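Local coordinates for protein polyketide biosynthesis enoyl-CoA isomerase PksI (Bacillus subtilis, PDB 4Q1K) that catalyses the decarboxylation of a 3-methylglutaconyl group, tethered to the synthase PksL, to 3-methylcrotonyl during biosynthesis of the antibiotic bacillaene, at residues 34-39 / 71-76; 108-113 / 132-137; 140-145 / 185-190; 146-151 / 175-180. The protein carries 1 engineered substitution. All coordinates share one frame; numbering follows the deposited sequence.

Contact 1: residues 34-39 / 71-76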
loop_
_atom_site.group_PDB
_atom_site.type_symbol
_atom_site.label_atom_id
_atom_site.label_comp_id
_atom_site.label_asym_id
_atom_site.label_seq_id
_atom_site.Cartn_x
_atom_site.Cartn_y
_atom_site.Cartn_z
ATOM N N ILE B 34 -14.852 15.765 -22.516
ATOM C CA ILE B 34 -14.755 15.820 -21.047
ATOM C C ILE B 34 -16.086 16.359 -20.534
ATOM O O ILE B 34 -16.525 17.493 -20.955
ATOM C CB ILE B 34 -13.698 16.886 -20.633
ATOM C CG1 ILE B 34 -12.366 16.476 -21.311
ATOM C CG2 ILE B 34 -13.578 16.918 -19.074
ATOM C CD1 ILE B 34 -11.179 17.408 -20.971
ATOM N N ILE B 35 -16.651 15.626 -19.574
ATOM C CA ILE B 35 -17.954 15.982 -19.000
ATOM C C ILE B 35 -17.700 16.209 -17.494
ATOM O O ILE B 35 -17.083 15.363 -16.835
ATOM C CB ILE B 35 -18.994 14.853 -19.267
ATOM C CG1 ILE B 35 -20.418 15.214 -18.834
ATOM C CG2 ILE B 35 -18.557 13.494 -18.692
ATOM C CD1 ILE B 35 -20.938 16.437 -19.490
ATOM N N GLN B 36 -18.200 17.318 -17.015
ATOM C CA GLN B 36 -18.140 17.674 -15.587
ATOM C C GLN B 36 -19.492 17.463 -14.945
ATOM O O GLN B 36 -20.533 17.933 -15.465
ATOM C CB GLN B 36 -17.594 19.089 -15.406
ATOM C CG GLN B 36 -17.566 19.575 -13.941
ATOM C CD GLN B 36 -17.026 20.999 -13.921
ATOM O OE1 GLN B 36 -15.845 21.186 -14.099
ATOM N NE2 GLN B 36 -17.879 21.971 -13.848
ATOM N N VAL B 37 -19.486 16.675 -13.861
ATOM C CA VAL B 37 -20.705 16.429 -13.041
ATOM C C VAL B 37 -20.559 17.250 -11.742
ATOM O O VAL B 37 -19.749 16.917 -10.907
ATOM C CB VAL B 37 -20.914 14.932 -12.741
ATOM C CG1 VAL B 37 -22.173 14.663 -11.854
ATOM C CG2 VAL B 37 -21.055 14.137 -14.063
ATOM N N LYS B 38 -21.278 18.381 -11.635
ATOM C CA LYS B 38 -21.103 19.239 -10.469
ATOM C C LYS B 38 -22.307 19.056 -9.539
ATOM O O LYS B 38 -23.441 19.459 -9.877
ATOM C CB LYS B 38 -21.097 20.688 -10.902
ATOM C CG LYS B 38 -20.962 21.609 -9.679
ATOM C CD LYS B 38 -20.782 23.043 -10.158
ATOM C CE LYS B 38 -20.796 24.063 -9.020
ATOM N NZ LYS B 38 -20.578 25.333 -9.759
ATOM N N MET B 39 -22.035 18.606 -8.328
ATOM C CA MET B 39 -23.079 18.437 -7.285
ATOM C C MET B 39 -23.277 19.805 -6.615
ATOM O O MET B 39 -22.302 20.409 -6.101
ATOM C CB MET B 39 -22.531 17.460 -6.229
ATOM C CG MET B 39 -22.354 16.102 -6.890
ATOM S SD MET B 39 -21.826 14.835 -5.736
ATOM C CE MET B 39 -20.081 15.332 -5.514
ATOM N N ALA B 71 -13.358 11.360 -20.259
ATOM C CA ALA B 71 -13.097 11.535 -18.819
ATOM C C ALA B 71 -14.273 12.243 -18.222
ATOM O O ALA B 71 -14.844 13.152 -18.835
ATOM C CB ALA B 71 -11.845 12.440 -18.595
ATOM N N VAL B 72 -14.543 11.901 -16.973
ATOM C CA VAL B 72 -15.564 12.559 -16.218
ATOM C C VAL B 72 -14.938 13.250 -15.002
ATOM O O VAL B 72 -14.063 12.650 -14.344
ATOM C CB VAL B 72 -16.567 11.508 -15.619
ATOM C CG1 VAL B 72 -17.589 12.198 -14.698
ATOM C CG2 VAL B 72 -17.182 10.610 -16.742
ATOM N N ILE B 73 -15.339 14.498 -14.727
ATOM C CA ILE B 73 -14.918 15.174 -13.484
ATOM C C ILE B 73 -16.165 15.279 -12.583
ATOM O O ILE B 73 -17.120 15.910 -12.969
ATOM C CB ILE B 73 -14.396 16.595 -13.769
ATOM C CG1 ILE B 73 -13.181 16.571 -14.750
ATOM C CG2 ILE B 73 -14.055 17.327 -12.453
ATOM C CD1 ILE B 73 -12.818 17.972 -15.291
ATOM N N LEU B 74 -16.078 14.661 -11.418
ATOM C CA LEU B 74 -17.139 14.663 -10.383
ATOM C C LEU B 74 -16.674 15.664 -9.306
ATOM O O LEU B 74 -15.560 15.538 -8.763
ATOM C CB LEU B 74 -17.361 13.275 -9.748
ATOM C CG LEU B 74 -18.305 13.185 -8.556
ATOM C CD1 LEU B 74 -19.723 13.594 -9.090
ATOM C CD2 LEU B 74 -18.334 11.735 -8.095
ATOM N N THR B 75 -17.486 16.698 -9.043
ATOM C CA THR B 75 -16.999 17.729 -8.080
ATOM C C THR B 75 -18.164 18.340 -7.369
ATOM O O THR B 75 -19.343 18.087 -7.775
ATOM C CB THR B 75 -16.193 18.842 -8.829
ATOM O OG1 THR B 75 -15.425 19.629 -7.875
ATOM C CG2 THR B 75 -17.118 19.803 -9.716
ATOM N N GLY B 76 -17.891 19.191 -6.374
ATOM C CA GLY B 76 -18.963 19.792 -5.545
ATOM C C GLY B 76 -19.115 21.281 -5.841
ATOM O O GLY B 76 -18.806 21.739 -6.951
#
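Ile35, Val37 and Met39 are laced to Ala71, Ile73 and Thr75 in a parallel ladder between neighbouring strands of the six-stranded mixed sheet in this crotonase-like fold. The ladder is regular: strands 34-39 and 71-75 run 15° from parallel, and five backbone hydrogen bonds join them. Ile35 both gives and takes, its N meeting Ala71 O at 3.2 Å and its O accepting Ile73 N at 2.9 Å. Val37, two residues on, does the same with Ile73 O and Thr75 N, and the bond from Met39 N to Thr75 O (2.8 Å, 175° at the hydrogen) closes the series where the second strand gives way to loop at Gly76.

Side chains alternate between the two faces. On one, Val37 is shared by two partners. Its CG1, anti to the backbone N (chi1 179°), meets Leu74 CD1 at 3.8 Å, while CG2 meets Val72 CG1 at 4.0 Å. Ile35 and Val72 lie side by side there, CG2 against CG2 at 3.7 Å, and the bent end of Met39 brings CE to 4.0 Å from Leu74 CD1. The other face carries Ile34, whose CG2 meets Ile73 CD1 at 4.0 Å.

Helix 50-65 makes the crossover of this beta-alpha-beta unit and covers Ile35 and Val37 through Ile63, Leu56 and Ala59, whereas helix 201-215 covers the face of Ile34, Gln36 and Ile73. Strand 25-31 flanks 34-39 antiparallel; strand 116-120 continues the sheet beyond 71-75, where Thr75 OG1 bonds to Ala119 O.

Contact 2: residues 108-113 / 132-137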
loop_
_atom_site.group_PDB
_atom_site.type_symbol
_atom_site.label_atom_id
_atom_site.label_comp_id
_atom_site.label_asym_id
_atom_site.label_seq_id
_atom_site.Cartn_x
_atom_site.Cartn_y
_atom_site.Cartn_z
ATOM N N LEU B 108 -21.165 4.564 -8.340
ATOM C CA LEU B 108 -21.298 5.289 -9.599
ATOM C C LEU B 108 -20.005 5.402 -10.390
ATOM O O LEU B 108 -20.045 5.202 -11.624
ATOM C CB LEU B 108 -21.809 6.739 -9.370
ATOM C CG LEU B 108 -23.290 6.844 -8.875
ATOM C CD1 LEU B 108 -23.546 8.264 -8.413
ATOM C CD2 LEU B 108 -24.262 6.447 -9.972
ATOM N N ALA B 109 -18.870 5.807 -9.757
ATOM C CA ALA B 109 -17.743 6.108 -10.577
ATOM C C ALA B 109 -17.030 4.811 -11.019
ATOM O O ALA B 109 -16.418 4.758 -12.060
ATOM C CB ALA B 109 -16.756 6.986 -9.769
ATOM N N LEU B 110 -17.082 3.773 -10.197
ATOM C CA LEU B 110 -16.572 2.449 -10.534
ATOM C C LEU B 110 -17.367 1.840 -11.699
ATOM O O LEU B 110 -16.776 1.179 -12.549
ATOM C CB LEU B 110 -16.610 1.531 -9.285
ATOM C CG LEU B 110 -16.191 0.062 -9.623
ATOM C CD1 LEU B 110 -14.730 0.011 -9.989
ATOM C CD2 LEU B 110 -16.404 -0.799 -8.393
ATOM N N ASP B 111 -18.683 2.068 -11.728
ATOM C CA ASP B 111 -19.562 1.442 -12.789
ATOM C C ASP B 111 -19.413 2.199 -14.087
ATOM O O ASP B 111 -19.709 1.677 -15.153
ATOM C CB ASP B 111 -21.032 1.459 -12.363
ATOM C CG ASP B 111 -21.305 0.531 -11.172
ATOM O OD1 ASP B 111 -20.489 -0.373 -10.943
ATOM O OD2 ASP B 111 -22.267 0.798 -10.434
ATOM N N CYS B 112 -18.993 3.463 -14.033
ATOM C CA CYS B 112 -18.728 4.260 -15.233
ATOM C C CYS B 112 -17.686 3.610 -16.120
ATOM O O CYS B 112 -16.569 3.218 -15.648
ATOM C CB CYS B 112 -18.352 5.729 -14.812
ATOM S SG CYS B 112 -18.212 6.864 -16.170
ATOM N N GLU B 113 -17.927 3.525 -17.432
ATOM C CA GLU B 113 -16.945 2.835 -18.276
ATOM C C GLU B 113 -15.675 3.656 -18.573
ATOM O O GLU B 113 -14.669 3.067 -18.926
ATOM C CB GLU B 113 -17.569 2.363 -19.586
ATOM C CG GLU B 113 -18.086 3.501 -20.389
ATOM C CD GLU B 113 -18.728 3.016 -21.716
ATOM O OE1 GLU B 113 -18.416 1.896 -22.182
ATOM O OE2 GLU B 113 -19.510 3.783 -22.283
ATOM N N GLY B 132 -16.523 9.285 -3.567
ATOM C CA GLY B 132 -15.405 9.876 -4.280
ATOM C C GLY B 132 -14.246 8.901 -4.403
ATOM O O GLY B 132 -13.599 8.871 -5.422
ATOM N N LEU B 133 -14.048 8.065 -3.397
ATOM C CA LEU B 133 -12.892 7.127 -3.400
ATOM C C LEU B 133 -13.035 6.051 -4.451
ATOM O O LEU B 133 -12.029 5.384 -4.827
ATOM C CB LEU B 133 -12.719 6.438 -2.015
ATOM C CG LEU B 133 -12.388 7.408 -0.906
ATOM C CD1 LEU B 133 -12.344 6.567 0.394
ATOM C CD2 LEU B 133 -10.997 8.047 -1.159
ATOM N N PHE B 134 -14.262 5.770 -4.959
ATOM C CA PHE B 134 -14.388 4.825 -6.046
ATOM C C PHE B 134 -14.033 5.367 -7.397
ATOM O O PHE B 134 -14.007 4.630 -8.379
ATOM C CB PHE B 134 -15.831 4.362 -6.131
ATOM C CG PHE B 134 -16.150 3.220 -5.159
ATOM C CD1 PHE B 134 -15.782 1.897 -5.479
ATOM C CD2 PHE B 134 -16.797 3.469 -3.931
ATOM C CE1 PHE B 134 -16.031 0.832 -4.593
ATOM C CE2 PHE B 134 -17.126 2.422 -3.084
ATOM C CZ PHE B 134 -16.709 1.095 -3.405
ATOM N N ALA B 135 -13.741 6.660 -7.483
ATOM C CA ALA B 135 -13.239 7.262 -8.782
ATOM C C ALA B 135 -11.793 6.801 -9.027
ATOM O O ALA B 135 -11.120 6.270 -8.154
ATOM C CB ALA B 135 -13.259 8.791 -8.683
ATOM N N ASP B 136 -11.365 6.825 -10.315
ATOM C CA ASP B 136 -10.097 6.197 -10.702
ATOM C C ASP B 136 -8.972 7.140 -10.270
ATOM O O ASP B 136 -7.879 6.704 -9.987
ATOM C CB ASP B 136 -10.108 6.168 -12.246
ATOM C CG ASP B 136 -11.291 5.330 -12.749
ATOM O OD1 ASP B 136 -11.279 4.080 -12.464
ATOM O OD2 ASP B 136 -12.320 5.910 -13.152
ATOM N N ILE B 137 -9.283 8.438 -10.216
ATOM C CA ILE B 137 -8.284 9.456 -9.771
ATOM C C ILE B 137 -8.906 10.311 -8.709
ATOM O O ILE B 137 -10.055 10.815 -8.937
ATOM C CB ILE B 137 -7.818 10.337 -10.924
ATOM C CG1 ILE B 137 -6.959 9.445 -11.834
ATOM C CG2 ILE B 137 -6.832 11.409 -10.366
ATOM C CD1 ILE B 137 -6.755 10.014 -13.232
#
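Ala109 and Leu110, on the short helix 108-111, pack against Phe134 and Ala135 near the C-terminal end of helix 127-133. The close part is small and apolar. Ala109 CB drops onto the backbone of Ala135, 3.7 Å from its CA and 4.1 Å from its CB, which lets the two chains approach to 5.0 Å between these alanine CA atoms. Beside it, Leu110 meets the Phe134 ring obliquely. The backbone sets Leu110 CB 3.9 Å from Phe134 CD1. With CG anti to the backbone N (chi1 175°), the leucine branch brings CD2 to 4.0 Å from the same CD1, and CD2 extends toward CE1. Val231 and Leu238 of helix 220-252 add further cover to Leu110.

The polar margin is looser. Leu110 N faces Phe134 O across 3.7 Å, too long for a bond, and Asp136 OD2 stops 4.4 Å from Ala109 O. What joins the segments here is a third party: Lys227 NZ forms a salt bridge with Asp136 OD2 and donates to Ala109 O and Cys112 O. Asp136 OD2 also accepts the backbone N of Val116, and Leu179 of a second subunit packs on this aspartate.

The chemistry is therefore divided. Direct contact between the segments rests on van der Waals packing, while the polar link is indirect, through a buried carboxylate that is probably ionised, given its lysine partner and its backbone donor.

Contact 3: residues 140-145 / 185-190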
loop_
_atom_site.group_PDB
_atom_site.type_symbol
_atom_site.label_atom_id
_atom_site.label_comp_id
_atom_site.label_asym_id
_atom_site.label_seq_id
_atom_site.Cartn_x
_atom_site.Cartn_y
_atom_site.Cartn_z
ATOM N N LEU B 140 -7.649 15.715 -3.374
ATOM C CA LEU B 140 -8.209 16.321 -2.201
ATOM C C LEU B 140 -7.788 17.797 -2.074
ATOM O O LEU B 140 -6.791 18.194 -2.671
ATOM C CB LEU B 140 -7.690 15.625 -0.926
ATOM C CG LEU B 140 -7.835 14.090 -0.865
ATOM C CD1 LEU B 140 -7.237 13.632 0.503
ATOM C CD2 LEU B 140 -9.292 13.671 -1.041
ATOM N N SER B 141 -8.551 18.544 -1.259
ATOM C CA SER B 141 -8.195 19.903 -0.905
ATOM C C SER B 141 -7.504 19.918 0.477
ATOM O O SER B 141 -7.899 19.264 1.450
ATOM C CB SER B 141 -9.487 20.728 -0.792
ATOM O OG SER B 141 -9.354 21.714 0.251
ATOM N N ARG B 142 -6.418 20.684 0.562
ATOM C CA ARG B 142 -5.665 20.694 1.764
ATOM C C ARG B 142 -6.468 21.127 3.009
ATOM O O ARG B 142 -6.226 20.625 4.144
ATOM C CB ARG B 142 -4.513 21.739 1.502
ATOM C CG ARG B 142 -3.368 21.593 2.489
ATOM C CD ARG B 142 -2.133 22.488 2.147
ATOM N NE ARG B 142 -1.475 22.211 0.847
ATOM C CZ ARG B 142 -0.651 23.097 0.268
ATOM N NH1 ARG B 142 -0.412 24.269 0.852
ATOM N NH2 ARG B 142 -0.040 22.822 -0.869
ATOM N N GLU B 143 -7.372 22.124 2.808
ATOM C CA GLU B 143 -8.037 22.763 3.937
ATOM C C GLU B 143 -9.442 22.155 4.208
ATOM O O GLU B 143 -10.055 22.450 5.229
ATOM C CB GLU B 143 -8.062 24.314 3.750
ATOM C CG GLU B 143 -8.914 24.823 2.598
ATOM C CD GLU B 143 -8.103 24.973 1.298
ATOM O OE1 GLU B 143 -7.650 23.899 0.710
ATOM O OE2 GLU B 143 -7.884 26.128 0.855
ATOM N N SER B 144 -9.855 21.195 3.376
ATOM C CA SER B 144 -11.148 20.508 3.603
ATOM C C SER B 144 -11.022 19.350 4.561
ATOM O O SER B 144 -9.882 18.768 4.716
ATOM C CB SER B 144 -11.648 19.995 2.267
ATOM O OG SER B 144 -11.965 21.193 1.461
ATOM N N VAL B 145 -12.163 18.922 5.103
ATOM C CA VAL B 145 -12.242 17.785 6.047
ATOM C C VAL B 145 -12.738 16.517 5.380
ATOM O O VAL B 145 -13.645 16.574 4.570
ATOM C CB VAL B 145 -13.091 18.170 7.244
ATOM C CG1 VAL B 145 -13.283 16.966 8.137
ATOM C CG2 VAL B 145 -12.308 19.226 8.030
ATOM N N ARG B 185 -8.092 16.810 8.018
ATOM C CA ARG B 185 -7.869 17.754 6.889
ATOM C C ARG B 185 -7.177 17.089 5.740
ATOM O O ARG B 185 -6.409 16.162 5.947
ATOM C CB ARG B 185 -7.027 18.980 7.333
ATOM C CG ARG B 185 -7.705 19.759 8.450
ATOM C CD ARG B 185 -8.730 20.764 7.948
ATOM N NE ARG B 185 -9.573 21.178 9.073
ATOM C CZ ARG B 185 -10.624 21.979 9.007
ATOM N NH1 ARG B 185 -11.006 22.498 7.832
ATOM N NH2 ARG B 185 -11.315 22.249 10.127
ATOM N N GLY B 186 -7.343 17.615 4.518
ATOM C CA GLY B 186 -6.556 17.036 3.416
ATOM C C GLY B 186 -5.069 17.113 3.705
ATOM O O GLY B 186 -4.288 16.167 3.344
ATOM N N ALA B 187 -4.700 18.224 4.362
ATOM C CA ALA B 187 -3.248 18.349 4.689
ATOM C C ALA B 187 -2.784 17.257 5.661
ATOM O O ALA B 187 -1.608 16.842 5.620
ATOM C CB ALA B 187 -2.919 19.752 5.276
ATOM N N ASP B 188 -3.664 16.830 6.546
ATOM C CA ASP B 188 -3.359 15.748 7.503
ATOM C C ASP B 188 -3.141 14.476 6.745
ATOM O O ASP B 188 -2.140 13.735 7.001
ATOM C CB ASP B 188 -4.508 15.491 8.534
ATOM C CG ASP B 188 -4.767 16.640 9.467
ATOM O OD1 ASP B 188 -3.737 17.314 9.747
ATOM O OD2 ASP B 188 -5.973 16.876 9.979
ATOM N N LEU B 189 -4.119 14.114 5.875
ATOM C CA LEU B 189 -3.911 12.934 5.038
ATOM C C LEU B 189 -2.612 13.020 4.177
ATOM O O LEU B 189 -1.854 12.035 4.008
ATOM C CB LEU B 189 -5.146 12.685 4.113
ATOM C CG LEU B 189 -6.452 12.347 4.885
ATOM C CD1 LEU B 189 -7.662 12.331 3.966
ATOM C CD2 LEU B 189 -6.338 10.984 5.591
ATOM N N GLU B 190 -2.325 14.217 3.621
ATOM C CA GLU B 190 -1.107 14.360 2.759
ATOM C C GLU B 190 0.098 13.949 3.647
ATOM O O GLU B 190 0.977 13.166 3.219
ATOM C CB GLU B 190 -0.955 15.848 2.307
ATOM C CG GLU B 190 0.250 16.027 1.383
ATOM C CD GLU B 190 0.253 17.408 0.676
ATOM O OE1 GLU B 190 -0.454 18.326 1.139
ATOM O OE2 GLU B 190 0.868 17.506 -0.423
#
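The N-terminus of helix 186-192 is received by the turn between strands 137-141 and 145-147, with Arg142 and Ser144 offering carbonyls to the first amides of the helix. Ala187 N bonds to Arg142 O at 2.9 Å, reaching a lone pair in the carbonyl plane, and Gly186 N bonds to Ser144 O at 2.8 Å. Amides of a first helical turn have no acceptor within their own helix, so the turn supplies what the helix lacks. Arg185 occupies the N-cap position, and its own N bonds to Asp188 OD2, the half of a capping box that runs back from the helix. Gly186 brings only backbone to the interface, its CA lying 3.3 Å from Ser141 O.

Arg185 and Val145 also form an antiparallel, non-hydrogen-bonded pair, part of the small three-stranded sheet of this fold in which 145-147 lies between 123-125 and 183-185. A bend at chi2 (-84°) carries the arginine back over its partner: Val145 CG2 sits over the centre of one guanidinium face, 3.4 Å from CZ of Arg185. The edge of the same group is used by Glu143 O, which takes Arg185 NH1 at 2.8 Å, only 2° from the guanidinium plane.

Toward the core, Leu140 and Leu189 cross at about a right angle, CD1 to CD1 at 3.7 Å. On the outer side Arg142 CG presses on Ala187 CB at 3.4 Å, whereas Arg142 NE stays 4.0 Å from Glu190 OE1, too far for a salt bridge. Arg201 bonds to the turn twice, its backbone N to Glu143 OE1 and its NH2 to Ser144 OG.

Contact 4: residues 146-151 / 175-180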
loop_
_atom_site.group_PDB
_atom_site.type_symbol
_atom_site.label_atom_id
_atom_site.label_comp_id
_atom_site.label_asym_id
_atom_site.label_seq_id
_atom_site.Cartn_x
_atom_site.Cartn_y
_atom_site.Cartn_z
ATOM N N TYR B 146 -12.073 15.388 5.658
ATOM C CA TYR B 146 -12.461 14.069 5.065
ATOM C C TYR B 146 -12.673 13.117 6.215
ATOM O O TYR B 146 -11.859 13.050 7.115
ATOM C CB TYR B 146 -11.409 13.539 4.088
ATOM C CG TYR B 146 -11.249 14.580 2.955
ATOM C CD1 TYR B 146 -12.190 14.683 1.940
ATOM C CD2 TYR B 146 -10.164 15.488 2.974
ATOM C CE1 TYR B 146 -12.106 15.714 0.985
ATOM C CE2 TYR B 146 -10.053 16.494 2.026
ATOM C CZ TYR B 146 -11.071 16.626 1.049
ATOM O OH TYR B 146 -10.973 17.558 0.084
ATOM N N THR B 147 -13.792 12.372 6.191
ATOM C CA THR B 147 -13.957 11.435 7.323
ATOM C C THR B 147 -14.834 10.259 6.835
ATOM O O THR B 147 -15.733 10.452 6.046
ATOM C CB THR B 147 -14.605 12.122 8.522
ATOM O OG1 THR B 147 -14.915 11.167 9.538
ATOM C CG2 THR B 147 -15.945 12.749 8.120
ATOM N N ALA B 148 -14.541 9.045 7.298
ATOM C CA ALA B 148 -15.522 7.932 7.101
ATOM C C ALA B 148 -16.169 7.811 8.465
ATOM O O ALA B 148 -15.642 7.075 9.369
ATOM C CB ALA B 148 -14.738 6.662 6.756
ATOM N N ASN B 149 -17.135 8.701 8.712
ATOM C CA ASN B 149 -17.610 8.917 10.115
ATOM C C ASN B 149 -18.735 7.978 10.664
ATOM O O ASN B 149 -19.168 8.214 11.766
ATOM C CB ASN B 149 -18.016 10.378 10.305
ATOM C CG ASN B 149 -19.233 10.768 9.533
ATOM O OD1 ASN B 149 -19.703 10.024 8.659
ATOM N ND2 ASN B 149 -19.774 11.961 9.836
ATOM N N PHE B 150 -19.077 6.925 9.929
ATOM C CA PHE B 150 -20.094 5.903 10.240
ATOM C C PHE B 150 -20.037 5.523 11.709
ATOM O O PHE B 150 -21.040 5.613 12.435
ATOM C CB PHE B 150 -19.859 4.654 9.349
ATOM C CG PHE B 150 -19.692 5.006 7.883
ATOM C CD1 PHE B 150 -20.805 5.299 7.088
ATOM C CD2 PHE B 150 -18.410 5.106 7.332
ATOM C CE1 PHE B 150 -20.671 5.631 5.723
ATOM C CE2 PHE B 150 -18.264 5.441 5.974
ATOM C CZ PHE B 150 -19.368 5.668 5.179
ATOM N N MET B 151 -18.855 5.111 12.163
ATOM C CA MET B 151 -18.754 4.579 13.560
ATOM C C MET B 151 -18.974 5.655 14.628
ATOM O O MET B 151 -19.276 5.370 15.813
ATOM C CB MET B 151 -17.356 3.902 13.742
ATOM C CG MET B 151 -17.213 2.611 12.886
ATOM S SD MET B 151 -17.945 1.137 13.797
ATOM C CE MET B 151 -16.658 0.871 14.973
ATOM N N GLN B 175 -7.453 1.081 8.728
ATOM C CA GLN B 175 -7.933 0.571 10.025
ATOM C C GLN B 175 -8.334 1.789 10.886
ATOM O O GLN B 175 -9.331 1.771 11.549
ATOM C CB GLN B 175 -6.887 -0.217 10.793
ATOM C CG GLN B 175 -6.221 -1.352 10.027
ATOM C CD GLN B 175 -7.293 -2.241 9.375
ATOM O OE1 GLN B 175 -7.678 -2.093 8.161
ATOM N NE2 GLN B 175 -7.833 -3.115 10.186
ATOM N N GLU B 176 -7.415 2.779 10.957
ATOM C CA GLU B 176 -7.625 3.885 11.845
ATOM C C GLU B 176 -8.821 4.686 11.347
ATOM O O GLU B 176 -9.694 5.101 12.139
ATOM C CB GLU B 176 -6.303 4.744 11.746
ATOM C CG GLU B 176 -6.378 5.974 12.590
ATOM C CD GLU B 176 -5.128 6.856 12.340
ATOM O OE1 GLU B 176 -4.023 6.312 12.407
ATOM O OE2 GLU B 176 -5.283 8.068 12.064
ATOM N N ILE B 177 -8.830 4.973 10.040
ATOM C CA ILE B 177 -9.974 5.750 9.488
ATOM C C ILE B 177 -11.337 5.112 9.737
ATOM O O ILE B 177 -12.281 5.788 10.155
ATOM C CB ILE B 177 -9.812 5.955 7.946
ATOM C CG1 ILE B 177 -8.654 6.982 7.754
ATOM C CG2 ILE B 177 -11.114 6.372 7.193
ATOM C CD1 ILE B 177 -8.123 7.059 6.262
ATOM N N LEU B 178 -11.397 3.823 9.559
ATOM C CA LEU B 178 -12.711 3.135 9.666
ATOM C C LEU B 178 -13.097 2.843 11.134
ATOM O O LEU B 178 -14.301 3.079 11.491
ATOM C CB LEU B 178 -12.727 1.810 8.892
ATOM C CG LEU B 178 -12.519 2.012 7.405
ATOM C CD1 LEU B 178 -12.299 0.601 6.761
ATOM C CD2 LEU B 178 -13.803 2.630 6.751
ATOM N N LEU B 179 -12.179 2.354 11.955
ATOM C CA LEU B 179 -12.530 2.064 13.370
ATOM C C LEU B 179 -12.841 3.373 14.123
ATOM O O LEU B 179 -13.762 3.375 14.975
ATOM C CB LEU B 179 -11.372 1.361 14.080
ATOM C CG LEU B 179 -11.134 -0.103 13.619
ATOM C CD1 LEU B 179 -9.749 -0.470 14.208
ATOM C CD2 LEU B 179 -12.158 -1.032 14.237
ATOM N N ASN B 180 -11.983 4.415 13.951
ATOM C CA ASN B 180 -12.113 5.549 14.821
ATOM C C ASN B 180 -13.035 6.674 14.261
ATOM O O ASN B 180 -13.458 7.576 15.042
ATOM C CB ASN B 180 -10.758 6.147 15.164
ATOM C CG ASN B 180 -10.809 7.039 16.412
ATOM O OD1 ASN B 180 -10.097 8.087 16.452
ATOM N ND2 ASN B 180 -11.614 6.659 17.418
HETATM O O HOH W 1 -12.535 8.559 9.222
HETATM O O HOH W 2 -16.343 4.673 10.556
#
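Ala148 and Met151 draw near the last turn of helix 171-180, with CA separations of 6.1 Å for Ala148 to Leu178 and 6.7 Å for Met151 to Leu179, as the chain leaves strand 145-147 and runs on into a 3-10 segment. That spacing leaves room for water between the backbones. One water is gripped by three bonds: it donates to Ala148 O and Leu178 O and accepts Met151 N, and it lies in plane at the edge of the Phe150 ring. A second takes a bond from Ala148 N and lies 2.9 Å from Ile177 O, to which it can donate. Polar groups left over where strand and helix end are thus linked through solvent.

Direct packing comes from Ala148 and from Met151. Ala148 CB touches two helix side chains, 3.7 Å from Ile177 CG2 and 4.1 Å from Leu178 CD2. Met151 instead lies over helix carbonyls. Its CG is 3.3 Å from Leu178 O, and the bends at chi2 (-84°) and chi3 (-76°) turn the chain back so that CE arrives 3.8 Å from Leu179 O. This buried oxygen has no polar partner in the model; Met151 covers it with carbon alone. The Met151 side chain is also about 8 Å from that of the active-site His249, which places the contact beside the catalytic region.

Helix 161-169 backs Ile177 and Leu178 through Val165, and Tyr184 of strand 183-185 packs on Ile177. Beyond the helix stands a third subunit of the trimer, whose Leu230 and Leu226 pack on Leu178 and Leu179.

Contacts 1 and 2 come first along the chain, in series; contact 4 is then nested inside the loop closed by contact 3. Contacts 1 and 2 are close, with centres 11 Å apart and Val72 CG2 touching Cys112 SG. Contacts 1 and 3 both reach the six-stranded sheet, at centres 20 Å apart, while contacts 2 and 3 adjoin in sequence where helix 127-133 leads to strand 137-141. Tyr146 joins contacts 3 and 4, its OH a probable partner of Ser141 N. Contacts 1 and 4 lie on opposite sides of the chain's centre, with centres about 26 Å apart. Contacts 2 and 4 meet neighbouring subunits, contacts 1 and 3 do not, and contact 4 comes near the active-site His249.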